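Local coordinates for protein beta-galactosidase (Bacteroides thetaiotaomicron, PDB 5MUJ) that binds a side chain of the plant pectin rhamnogalacturonan II and, as a glycoside hydrolase, probably cleaves a glycosidic bond in it, at residues Q198-L203 with P257-F262; Y327-A332 with V351-Q356. All blocks are in the same frame, centred on the assembly; numbering follows the deposited sequence.

The chain folds as a ring of five four-stranded antiparallel sheets, a five-bladed beta-propeller. Contact 1 pairs the loop entering the sheet of strands 204-212 to 254-255 with the loop leaving it. Contact 2 lies where strand 331-340 begins and strand 343-351 ends, in the sheet completed by the N-terminal strand 45-51. Contact 1 closes before contact 2 opens, and the sheet of strands 270-279 to 313-314 comes between them in the sequence. Their centres are 30 Å apart and their nearest atoms about 14 Å, so they do not touch. Through L203 and F331, however, each reaches the same glycan pocket.

Contact 1 (Q198-L203 with P257-F262). With 8PK (4-O-[(1R)-1-hydroxyethyl]-2-O-methyl-alpha-L-fucopyranose), chain B.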
# COMPACT_ATOMS: atom_id res chain seq x y z
N GLN A 198 15.33 12.37 -7.11
CA GLN A 198 16.25 12.45 -5.98
C GLN A 198 16.94 11.11 -5.70
O GLN A 198 16.53 10.05 -6.22
CB GLN A 198 15.48 12.93 -4.76
CG GLN A 198 14.90 14.33 -4.91
CD GLN A 198 13.85 14.63 -3.87
OE1 GLN A 198 13.03 13.75 -3.55
NE2 GLN A 198 13.84 15.85 -3.35
N TRP A 199 18.02 11.14 -4.90
CA TRP A 199 18.83 9.94 -4.66
C TRP A 199 18.03 8.71 -4.19
O TRP A 199 18.29 7.61 -4.62
CB TRP A 199 19.98 10.22 -3.66
CG TRP A 199 19.57 10.61 -2.22
CD1 TRP A 199 19.38 11.88 -1.73
CD2 TRP A 199 19.26 9.71 -1.12
NE1 TRP A 199 19.07 11.83 -0.41
CE2 TRP A 199 18.96 10.52 -0.01
CE3 TRP A 199 19.29 8.33 -0.96
CZ2 TRP A 199 18.61 9.97 1.24
CZ3 TRP A 199 18.95 7.80 0.25
CH2 TRP A 199 18.64 8.61 1.35
N TRP A 200 17.07 8.95 -3.32
CA TRP A 200 16.31 7.88 -2.65
C TRP A 200 15.34 7.10 -3.54
O TRP A 200 14.79 6.07 -3.10
CB TRP A 200 15.60 8.50 -1.47
CG TRP A 200 14.46 9.35 -1.87
CD1 TRP A 200 14.49 10.65 -2.21
CD2 TRP A 200 13.07 8.96 -1.95
NE1 TRP A 200 13.26 11.11 -2.55
CE2 TRP A 200 12.35 10.09 -2.39
CE3 TRP A 200 12.39 7.76 -1.74
CZ2 TRP A 200 10.96 10.06 -2.59
CZ3 TRP A 200 11.00 7.74 -1.94
CH2 TRP A 200 10.31 8.87 -2.36
N GLU A 201 15.12 7.58 -4.76
CA GLU A 201 14.16 6.99 -5.70
C GLU A 201 14.82 6.66 -7.04
O GLU A 201 14.14 6.43 -7.99
CB GLU A 201 12.97 7.96 -5.89
CG GLU A 201 13.38 9.24 -6.62
CD GLU A 201 12.28 10.23 -6.85
OE1 GLU A 201 11.14 9.80 -7.12
OE2 GLU A 201 12.58 11.46 -6.81
N LYS A 202 16.16 6.67 -7.15
CA LYS A 202 16.83 6.44 -8.46
C LYS A 202 16.74 5.04 -9.04
O LYS A 202 16.85 4.90 -10.24
CB LYS A 202 18.32 6.84 -8.46
CG LYS A 202 18.59 8.29 -8.22
CD LYS A 202 18.21 9.19 -9.38
CE LYS A 202 18.57 10.62 -9.04
NZ LYS A 202 20.02 10.90 -9.29
N LEU A 203 16.52 4.02 -8.19
CA LEU A 203 16.52 2.63 -8.66
C LEU A 203 15.17 2.21 -9.28
O LEU A 203 15.10 1.60 -10.34
CB LEU A 203 16.91 1.69 -7.52
CG LEU A 203 18.34 1.95 -6.99
CD1 LEU A 203 18.70 1.12 -5.76
CD2 LEU A 203 19.38 1.74 -8.10
N PRO A 257 11.43 18.96 -1.14
CA PRO A 257 12.88 19.12 -1.10
C PRO A 257 13.54 18.38 0.04
O PRO A 257 14.70 18.05 -0.09
CB PRO A 257 13.04 20.62 -0.89
CG PRO A 257 11.92 21.20 -1.61
CD PRO A 257 10.78 20.28 -1.21
N GLY A 258 12.81 18.15 1.14
CA GLY A 258 13.34 17.44 2.30
C GLY A 258 13.25 15.93 2.27
O GLY A 258 13.50 15.29 3.29
N ASN A 259 12.93 15.34 1.11
CA ASN A 259 12.89 13.87 0.99
C ASN A 259 14.25 13.17 1.22
O ASN A 259 15.33 13.79 0.97
CB ASN A 259 12.43 13.46 -0.40
CG ASN A 259 10.95 13.57 -0.59
OD1 ASN A 259 10.21 13.56 0.39
ND2 ASN A 259 10.50 13.71 -1.84
N PRO A 260 14.26 11.91 1.68
CA PRO A 260 13.07 11.14 2.16
C PRO A 260 12.63 11.59 3.55
O PRO A 260 13.44 12.08 4.32
CB PRO A 260 13.57 9.68 2.16
CG PRO A 260 15.07 9.76 2.21
CD PRO A 260 15.50 11.10 1.64
N VAL A 261 11.34 11.45 3.88
CA VAL A 261 10.84 11.89 5.18
C VAL A 261 10.75 10.76 6.23
O VAL A 261 10.49 11.03 7.39
CB VAL A 261 9.44 12.54 5.06
CG1 VAL A 261 9.50 13.75 4.14
CG2 VAL A 261 8.37 11.53 4.62
N PHE A 262 10.93 9.51 5.80
CA PHE A 262 10.87 8.40 6.74
C PHE A 262 11.63 7.22 6.20
O PHE A 262 11.36 6.77 5.11
CB PHE A 262 9.42 8.00 6.97
CG PHE A 262 9.24 7.07 8.13
CD1 PHE A 262 9.70 7.37 9.41
CD2 PHE A 262 8.53 5.90 7.94
CE1 PHE A 262 9.50 6.50 10.47
CE2 PHE A 262 8.34 5.03 8.98
CZ PHE A 262 8.82 5.31 10.25
O9 8PK B . 17.10 -3.23 -10.05
C8 8PK B . 16.12 -2.58 -9.25
C10 8PK B . 15.07 -1.93 -10.13
O4 8PK B . 15.53 -3.51 -8.34
C4 8PK B . 16.49 -4.21 -7.54
C5 8PK B . 15.94 -5.58 -7.19
C6 8PK B . 15.59 -6.38 -8.44
O5 8PK B . 14.78 -5.43 -6.35
C3 8PK B . 16.83 -3.43 -6.27
O3 8PK B . 17.36 -2.12 -6.55
C2 8PK B . 15.58 -3.28 -5.45
O2 8PK B . 15.92 -2.57 -4.25
C7 8PK B . 15.39 -1.24 -4.18
C1 8PK B . 14.98 -4.65 -5.15
O HOH W 1 18.07 13.58 1.57
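W200 sets CG between its backbone N and carbonyl carbon (chi1 73°), and Q198 keeps CG beside the backbone N (chi1 -63°) on a chain extended beyond it; from these starts the carboxamide of Q198 meets N259, and the indole of W200 meets both N259 and P260. Q198 OE1 is the shared acceptor. W200 NE1 donates to Q198 OE1 at 2.8 Å from above the carbonyl plane, 37° out of it, whereas N259 ND2 approaches the same OE1 in plane, on a lone pair, at 3.1 Å. The two carboxamides stand nearly perpendicular. I244 O also takes a bond from N259 ND2, and Y256 O one from Q198 NE2, which should fix the rotation of both amides.

The W200 ring is sandwiched: P260 CB lies 4.0 Å above one face toward the rim, and E201 CB sits over the centre of the opposite face. An alanine in place of W200 would probably deprive Q198 OE1 of one of its two donors and open a gap beside N259 CB and P260. In the five-bladed beta-propeller, the contact joins the loop entering the sheet of strands 204-212 to 254-255 with the loop leaving it. V261 and F262 both bond to V242 in a classic beta bulge.

P260, which follows a cis peptide bond, also packs CD against W199 CZ2 at 3.3 Å. At the edge of that indole, in its plane, a water accepts from W199 NE1 at 2.8 Å and donates to N259 O. Within the segment, Q198 N donates almost straight to E201 OE2, whose carboxylate is salt-bridged to R255. Past K202 the segment reaches the bound glycan, with L203 O 3.5 Å from C10 of the modified fucose and L203 CD1 3.6 Å from its O3.

Contact 2 (Y327-A332 with V351-Q356); sequences YDELFA and VNNAEQ
Two successive amides, the second of them the first of strand 331-340, share a single carbonyl: L330 N and F331 N both donate to V351 O, a classic beta bulge. L330 N lies in the carbonyl plane, 2.9 Å from V351 O, while F331 N is tilted 31° from it. The return bond, V351 N to F331 O, is almost straight at 3.0 Å and makes F331 and V351 an antiparallel hydrogen-bonded pair.

Their side chains lie side by side, pointing the same way, with F331 CD2 3.8 Å from V351 CB. L330 holds CG anti to its backbone N (chi1 -179°), and this CG lies over the centre of the F331 ring, 3.8 Å above its plane; L330 CD2 also meets V351 CG1 at 4.1 Å.

Beyond the bulge the contact turns polar. E329 lays its carboxylate against the N353 amide, the planes 12° apart and stacked, with E329 CD 3.3 Å from N353 ND2. Its OE2 accepts from N353 N at 2.9 Å, on the anti side of the carboxylate. One water links E329 OE2 to A354 N, and another donates to both E329 O and N353 OD1. N352 to E355 form a type I beta turn. N352 ND2 donates to Q356 OE1 at 2.8 Å, in plane and on a lone pair, while N352 OD1 accepts from Q356 N; the two bonds tie the start of the turn to the residue just after it.

A bound rhamnose touches F331, so the bulged end of this strand pair lines the glycan pocket. D328 OD2 is salt-bridged to K46 of strand 45-51 and hydrogen-bonded to Y348 OH. Such a sheet, which joins three C-terminal strands to one from the N-terminus, is the ring-closing blade of a beta-propeller.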
# COMPACT_ATOMS: atom_id res chain seq x y z
N TYR A 327 -0.26 -19.32 7.76
CA TYR A 327 -0.51 -18.69 6.51
C TYR A 327 0.35 -17.39 6.37
O TYR A 327 0.49 -16.88 5.26
CB TYR A 327 -2.02 -18.47 6.32
CG TYR A 327 -2.67 -17.41 7.19
CD1 TYR A 327 -2.35 -16.08 6.98
CD2 TYR A 327 -3.54 -17.72 8.26
CE1 TYR A 327 -2.90 -15.06 7.72
CE2 TYR A 327 -4.09 -16.68 9.02
CZ TYR A 327 -3.74 -15.34 8.76
OH TYR A 327 -4.21 -14.21 9.43
N ASP A 328 0.85 -16.84 7.48
CA ASP A 328 1.75 -15.61 7.40
C ASP A 328 3.14 -15.77 8.00
O ASP A 328 3.82 -14.77 8.36
CB ASP A 328 1.05 -14.37 7.97
CG ASP A 328 0.78 -14.44 9.48
OD1 ASP A 328 1.38 -15.28 10.18
OD2 ASP A 328 -0.06 -13.64 9.99
N GLU A 329 3.61 -17.01 7.98
CA GLU A 329 4.79 -17.38 8.75
C GLU A 329 6.11 -16.75 8.26
O GLU A 329 7.07 -16.74 9.01
CB GLU A 329 4.94 -18.88 8.81
CG GLU A 329 5.37 -19.53 7.50
CD GLU A 329 5.14 -21.03 7.40
OE1 GLU A 329 5.04 -21.73 8.44
OE2 GLU A 329 5.08 -21.52 6.26
N LEU A 330 6.15 -16.26 7.02
CA LEU A 330 7.35 -15.63 6.47
C LEU A 330 7.25 -14.10 6.54
O LEU A 330 8.11 -13.46 7.16
CB LEU A 330 7.59 -16.10 5.03
CG LEU A 330 8.85 -15.52 4.35
CD1 LEU A 330 10.11 -15.88 5.12
CD2 LEU A 330 8.94 -15.98 2.91
N PHE A 331 6.22 -13.54 5.90
CA PHE A 331 5.97 -12.12 5.91
C PHE A 331 4.54 -11.86 6.37
O PHE A 331 3.61 -12.55 5.92
CB PHE A 331 6.12 -11.46 4.51
CG PHE A 331 7.43 -11.69 3.80
CD1 PHE A 331 8.63 -11.62 4.48
CD2 PHE A 331 7.47 -11.89 2.41
CE1 PHE A 331 9.84 -11.80 3.80
CE2 PHE A 331 8.67 -12.10 1.74
CZ PHE A 331 9.84 -12.03 2.45
N ALA A 332 4.33 -10.88 7.26
CA ALA A 332 2.96 -10.43 7.61
C ALA A 332 3.01 -8.92 7.58
O ALA A 332 3.51 -8.29 8.51
CB ALA A 332 2.50 -10.94 8.98
N VAL A 351 2.38 -13.94 3.61
CA VAL A 351 3.22 -14.83 2.86
C VAL A 351 3.79 -15.91 3.78
O VAL A 351 4.26 -15.61 4.87
CB VAL A 351 4.38 -14.04 2.20
CG1 VAL A 351 5.27 -14.95 1.34
CG2 VAL A 351 3.79 -12.89 1.41
N ASN A 352 3.77 -17.16 3.32
CA ASN A 352 4.28 -18.29 4.09
C ASN A 352 5.61 -18.77 3.52
O ASN A 352 6.14 -18.16 2.58
CB ASN A 352 3.23 -19.41 4.16
CG ASN A 352 2.85 -19.98 2.80
OD1 ASN A 352 3.59 -19.88 1.80
ND2 ASN A 352 1.70 -20.64 2.76
N ASN A 353 6.16 -19.84 4.09
CA ASN A 353 7.48 -20.34 3.69
C ASN A 353 7.46 -20.96 2.30
O ASN A 353 8.51 -20.98 1.64
CB ASN A 353 8.06 -21.36 4.69
CG ASN A 353 8.46 -20.73 6.01
OD1 ASN A 353 8.79 -19.55 6.09
ND2 ASN A 353 8.41 -21.52 7.07
N ALA A 354 6.29 -21.46 1.85
CA ALA A 354 6.13 -21.83 0.43
C ALA A 354 6.01 -20.63 -0.53
O ALA A 354 5.94 -20.81 -1.75
CB ALA A 354 4.93 -22.73 0.25
N GLU A 355 5.96 -19.43 0.04
CA GLU A 355 5.85 -18.17 -0.69
C GLU A 355 4.51 -18.00 -1.40
O GLU A 355 4.40 -17.21 -2.33
CB GLU A 355 7.04 -17.95 -1.62
CG GLU A 355 8.35 -17.78 -0.86
CD GLU A 355 9.55 -17.77 -1.78
OE1 GLU A 355 10.12 -16.68 -2.03
OE2 GLU A 355 9.91 -18.85 -2.28
N GLN A 356 3.49 -18.68 -0.88
CA GLN A 356 2.13 -18.38 -1.26
C GLN A 356 1.79 -17.01 -0.69
O GLN A 356 2.23 -16.66 0.41
CB GLN A 356 1.18 -19.46 -0.75
CG GLN A 356 1.52 -20.86 -1.21
CD GLN A 356 0.61 -21.92 -0.59
OE1 GLN A 356 0.40 -21.96 0.62
NE2 GLN A 356 0.11 -22.79 -1.41
O HOH W 2 4.42 -22.75 4.00
O HOH W 3 9.59 -18.08 8.17